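Local structure of metallo-beta-lactamase superfamily protein (Thermus thermophilus, 2ZWR) at the zinc ion site. The protein binds a pair of zinc ions in a metallo-beta-lactamase fold and is probably a hydrolase. Residues are numbered along the deposited sequence; one frame, centred on the assembly and turned at random.

The zinc ion site. Residues 11-13, 28, 53-54, 56, 58-59, 125, 144, 153, 157, 183-184. With ZN (zinc ion), chain B; ZN (zinc ion), chain C.
This is the dinuclear zinc centre of the metallo-beta-lactamase superfamily, built on the HXHXDH motif of His54, His56, Asp58 and His59. His54 and His125 bind ZN (chain C) through NE2, but His56 turns its ND1 to it. ZN (chain B) takes NE2 of His59 and of His184, and OD2 of Asp58. Asp144 bridges the two ions with one oxygen. Asp144 OD2 is 2.1 Å from ZN (chain B) and a looser 2.5 Å from ZN (chain C). Water 1 is the second bridge, and ZN (chain B) and ZN (chain C) stand 3.3 Å apart. ZN (chain C) is near trigonal bipyramidal; ZN (chain B) lies between that and square pyramidal.

His59 is tightly packed, with carbon on both ring faces. His54 CG takes the crowded position between backbone N and carbonyl carbon (chi1 67°). Its CE1 sits over the centre of the His59 ring, 3.3 Å above the plane. CG of Glu13 covers the opposite face. At the rim, His59 ND1 donates to Asp28 OD2 from above the carboxylate plane. Asp28 OD2 also takes Thr53 OG1 on its syn lone pair, at 2.7 Å. That hydroxyl accepts from His54 ND1, nearly in the imidazole plane. Asp28 thus holds His59 directly and His54 through Thr53, and its charge may make His59 a stronger donor to zinc.

Elsewhere the support is looser. His184 ND1 meets Gln12 O at 3.3 Å, from above the carbonyl plane. His56 NE2 reaches Pro157 O straight on, in its ring plane, and His125 ND1 donates to a lone pair of Arg153 O, but Pro157 and Arg153 are poorly ordered. Water 1 lies 2.7 Å from Asp58 OD1. In this family such a bridging water or hydroxide is the usual nucleophile, and Asp58 would orient it.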
ATOM      1  N   LEU A  11     -11.729  -4.642   6.999  1.00 13.54           N
ATOM      2  CA  LEU A  11     -11.574  -3.229   6.668  1.00 14.67           C
ATOM      3  C   LEU A  11     -11.511  -3.032   5.149  1.00 14.49           C
ATOM      4  O   LEU A  11     -11.264  -1.930   4.670  1.00 14.26           O
ATOM      5  CB  LEU A  11     -10.356  -2.611   7.381  1.00 14.92           C
ATOM      6  CG  LEU A  11     -10.484  -2.119   8.844  1.00 17.18           C
ATOM      7  CD1 LEU A  11     -11.712  -1.216   9.045  1.00 20.67           C
ATOM      8  CD2 LEU A  11     -10.518  -3.255   9.855  1.00 18.27           C
ATOM      9  N   GLN A  12     -11.746  -4.115   4.410  1.00 14.43           N
ATOM     10  CA  GLN A  12     -11.873  -4.068   2.957  1.00 15.52           C
ATOM     11  C   GLN A  12     -10.711  -3.305   2.295  1.00 14.39           C
ATOM     12  O   GLN A  12     -10.901  -2.282   1.622  1.00 14.10           O
ATOM     13  CB  GLN A  12     -13.243  -3.503   2.573  1.00 15.09           C
ATOM     14  CG  GLN A  12     -14.382  -4.473   2.902  1.00 18.23           C
ATOM     15  CD  GLN A  12     -15.754  -3.917   2.590  1.00 18.87           C
ATOM     16  OE1 GLN A  12     -16.012  -2.716   2.742  1.00 24.48           O
ATOM     17  NE2 GLN A  12     -16.654  -4.794   2.165  1.00 23.35           N
ATOM     18  N   GLU A  13      -9.509  -3.820   2.527  1.00 13.43           N
ATOM     19  CA  GLU A  13      -8.286  -3.201   2.060  1.00 12.68           C
ATOM     20  C   GLU A  13      -7.904  -3.831   0.725  1.00 12.34           C
ATOM     21  O   GLU A  13      -8.157  -5.023   0.520  1.00 12.33           O
ATOM     22  CB  GLU A  13      -7.189  -3.399   3.118  1.00 12.85           C
ATOM     23  CG  GLU A  13      -5.780  -2.933   2.729  1.00 12.18           C
ATOM     24  CD  GLU A  13      -4.912  -4.050   2.152  1.00 12.04           C
ATOM     25  OE1 GLU A  13      -5.344  -5.220   2.140  1.00 11.40           O
ATOM     26  OE2 GLU A  13      -3.793  -3.754   1.692  1.00 11.97           O
ATOM     27  N   ASP A  28       0.891  -4.479  -0.184  1.00  8.12           N
ATOM     28  CA  ASP A  28      -0.044  -4.431   0.964  1.00  7.84           C
ATOM     29  C   ASP A  28      -0.913  -5.703   1.176  1.00  8.16           C
ATOM     30  O   ASP A  28      -2.154  -5.624   1.119  1.00  8.33           O
ATOM     31  CB  ASP A  28      -0.969  -3.203   0.885  1.00  7.76           C
ATOM     32  CG  ASP A  28      -0.231  -1.874   0.963  1.00  8.10           C
ATOM     33  OD1 ASP A  28       1.004  -1.855   1.132  1.00  8.91           O
ATOM     34  OD2 ASP A  28      -0.914  -0.828   0.857  1.00  7.55           O
ATOM     35  N   THR A  53       2.924   0.273   1.259  1.00  7.93           N
ATOM     36  CA  THR A  53       2.637   1.710   1.208  1.00  7.89           C
ATOM     37  C   THR A  53       2.723   2.277   2.604  1.00  8.29           C
ATOM     38  O   THR A  53       3.252   3.368   2.801  1.00  8.48           O
ATOM     39  CB  THR A  53       1.236   2.051   0.611  1.00  8.34           C
ATOM     40  OG1 THR A  53       0.201   1.538   1.469  1.00  5.94           O
ATOM     41  CG2 THR A  53       1.085   1.526  -0.830  1.00  6.47           C
ATOM     42  N   HIS A  54       2.208   1.524   3.578  1.00  8.90           N
ATOM     43  CA  HIS A  54       2.345   1.875   4.997  1.00  8.88           C
ATOM     44  C   HIS A  54       2.017   0.665   5.877  1.00  9.54           C
ATOM     45  O   HIS A  54       1.689  -0.406   5.353  1.00  9.77           O
ATOM     46  CB  HIS A  54       1.500   3.112   5.344  1.00  9.08           C
ATOM     47  CG  HIS A  54       0.015   2.897   5.263  1.00  8.47           C
ATOM     48  ND1 HIS A  54      -0.630   2.559   4.095  1.00  7.89           N
ATOM     49  CD2 HIS A  54      -0.952   3.017   6.202  1.00  8.60           C
ATOM     50  CE1 HIS A  54      -1.928   2.458   4.323  1.00  8.98           C
ATOM     51  NE2 HIS A  54      -2.149   2.731   5.595  1.00  7.39           N
ATOM     52  N   HIS A  56      -0.248   0.424   8.780  1.00  9.68           N
ATOM     53  CA  HIS A  56      -1.494   0.152   9.488  1.00  8.98           C
ATOM     54  C   HIS A  56      -1.830  -1.339   9.363  1.00  8.77           C
ATOM     55  O   HIS A  56      -1.559  -1.971   8.322  1.00  8.44           O
ATOM     56  CB  HIS A  56      -2.640   0.998   8.967  1.00  8.42           C
ATOM     57  CG  HIS A  56      -2.538   2.431   9.353  1.00  8.98           C
ATOM     58  ND1 HIS A  56      -3.080   3.444   8.590  1.00  9.02           N
ATOM     59  CD2 HIS A  56      -1.935   3.030  10.409  1.00  6.65           C
ATOM     60  CE1 HIS A  56      -2.828   4.606   9.170  1.00  7.67           C
ATOM     61  NE2 HIS A  56      -2.136   4.380  10.271  1.00  9.80           N
ATOM     62  N   ASP A  58      -4.370  -3.120   8.770  1.00  8.61           N
ATOM     63  CA  ASP A  58      -5.181  -3.608   7.645  1.00  8.55           C
ATOM     64  C   ASP A  58      -4.376  -3.782   6.356  1.00  8.24           C
ATOM     65  O   ASP A  58      -4.891  -4.306   5.364  1.00  8.33           O
ATOM     66  CB  ASP A  58      -6.436  -2.735   7.423  1.00  8.57           C
ATOM     67  CG  ASP A  58      -6.105  -1.263   7.182  1.00  9.28           C
ATOM     68  OD1 ASP A  58      -5.317  -0.676   7.949  1.00  9.88           O
ATOM     69  OD2 ASP A  58      -6.641  -0.689   6.218  1.00  8.41           O
ATOM     70  N   HIS A  59      -3.111  -3.366   6.375  1.00  8.13           N
ATOM     71  CA  HIS A  59      -2.237  -3.496   5.209  1.00  8.21           C
ATOM     72  C   HIS A  59      -1.157  -4.565   5.381  1.00  8.45           C
ATOM     73  O   HIS A  59      -0.455  -4.898   4.423  1.00  8.35           O
ATOM     74  CB  HIS A  59      -1.637  -2.125   4.836  1.00  8.02           C
ATOM     75  CG  HIS A  59      -2.662  -1.151   4.335  1.00  7.63           C
ATOM     76  ND1 HIS A  59      -2.807  -0.836   3.000  1.00  7.08           N
ATOM     77  CD2 HIS A  59      -3.633  -0.472   4.987  1.00  7.61           C
ATOM     78  CE1 HIS A  59      -3.813   0.005   2.852  1.00  6.95           C
ATOM     79  NE2 HIS A  59      -4.339   0.235   4.042  1.00  7.83           N
ATOM     80  N   HIS A 125      -1.119  10.375   6.400  1.00 10.55           N
ATOM     81  CA  HIS A 125      -1.998   9.295   6.875  1.00 10.44           C
ATOM     82  C   HIS A 125      -1.200   8.438   7.880  1.00 10.68           C
ATOM     83  O   HIS A 125      -1.746   7.953   8.880  1.00 10.70           O
ATOM     84  CB  HIS A 125      -2.524   8.479   5.689  1.00 10.51           C
ATOM     85  CG  HIS A 125      -3.386   7.314   6.069  1.00 10.91           C
ATOM     86  ND1 HIS A 125      -4.709   7.450   6.423  1.00 11.98           N
ATOM     87  CD2 HIS A 125      -3.118   5.989   6.124  1.00 12.00           C
ATOM     88  CE1 HIS A 125      -5.218   6.261   6.696  1.00 13.32           C
ATOM     89  NE2 HIS A 125      -4.274   5.355   6.520  1.00 12.42           N
ATOM     90  N   ASP A 144      -3.364   4.761   1.178  1.00 10.50           N
ATOM     91  CA  ASP A 144      -4.510   5.466   1.726  1.00 11.01           C
ATOM     92  C   ASP A 144      -4.387   6.987   1.628  1.00 11.88           C
ATOM     93  O   ASP A 144      -4.944   7.700   2.457  1.00 12.07           O
ATOM     94  CB  ASP A 144      -4.754   5.046   3.177  1.00 10.55           C
ATOM     95  CG  ASP A 144      -5.127   3.576   3.314  1.00 11.00           C
ATOM     96  OD1 ASP A 144      -5.223   2.874   2.272  1.00  8.95           O
ATOM     97  OD2 ASP A 144      -5.309   3.123   4.477  1.00  9.81           O
ATOM     98  N   ARG A 153      -8.002   8.821   6.090  1.00 24.20           N
ATOM     99  CA  ARG A 153      -8.234   9.300   7.457  1.00 25.51           C
ATOM    100  C   ARG A 153      -6.971   9.975   7.994  1.00 25.83           C
ATOM    101  O   ARG A 153      -5.846   9.525   7.731  1.00 25.65           O
ATOM    102  CB  ARG A 153      -8.629   8.142   8.377  1.00 25.39           C
ATOM    103  CG  ARG A 153     -10.001   7.537   8.070  1.00 26.74           C
ATOM    104  CD  ARG A 153     -10.328   6.361   8.983  1.00 26.63           C
ATOM    105  NE  ARG A 153     -10.637   6.801  10.344  1.00 29.69           N
ATOM    106  CZ  ARG A 153     -10.995   5.995  11.342  1.00 31.06           C
ATOM    107  NH1 ARG A 153     -11.086   4.687  11.153  1.00 31.64           N
ATOM    108  NH2 ARG A 153     -11.259   6.503  12.541  1.00 32.87           N
ATOM    109  N   PRO A 157      -3.440   6.338  14.148  1.00 27.00           N
ATOM    110  CA  PRO A 157      -2.072   6.366  14.689  1.00 26.53           C
ATOM    111  C   PRO A 157      -1.024   6.838  13.674  1.00 25.71           C
ATOM    112  O   PRO A 157      -0.929   6.293  12.551  1.00 26.04           O
ATOM    113  CB  PRO A 157      -1.829   4.905  15.101  1.00 26.54           C
ATOM    114  CG  PRO A 157      -3.183   4.400  15.436  1.00 26.76           C
ATOM    115  CD  PRO A 157      -4.077   5.028  14.388  1.00 26.87           C
ATOM    116  N   GLY A 183      -5.624   2.059  -1.378  1.00  9.90           N
ATOM    117  CA  GLY A 183      -5.712   1.046  -0.331  1.00 10.04           C
ATOM    118  C   GLY A 183      -7.122   0.588   0.019  1.00  9.83           C
ATOM    119  O   GLY A 183      -7.282  -0.465   0.622  1.00 10.35           O
ATOM    120  N   HIS A 184      -8.131   1.386  -0.329  1.00  9.66           N
ATOM    121  CA  HIS A 184      -9.551   1.056  -0.089  1.00 10.09           C
ATOM    122  C   HIS A 184     -10.428   1.601  -1.214  1.00 10.28           C
ATOM    123  O   HIS A 184     -10.139   2.648  -1.773  1.00 10.14           O
ATOM    124  CB  HIS A 184     -10.053   1.618   1.260  1.00  9.88           C
ATOM    125  CG  HIS A 184      -9.183   1.253   2.424  1.00 10.12           C
ATOM    126  ND1 HIS A 184      -9.420   0.146   3.210  1.00  9.52           N
ATOM    127  CD2 HIS A 184      -8.053   1.824   2.906  1.00  8.96           C
ATOM    128  CE1 HIS A 184      -8.478   0.054   4.134  1.00  9.60           C
ATOM    129  NE2 HIS A 184      -7.635   1.061   3.971  1.00  8.22           N
TER
HETATM  130 ZN    ZN B 208      -5.961   1.174   5.018  1.00 11.99          ZN
HETATM  131 ZN    ZN C 209      -3.992   3.267   6.640  1.00 11.09          ZN
HETATM  132  O   HOH W   1      -5.429   1.775   6.749  1.00 14.02           O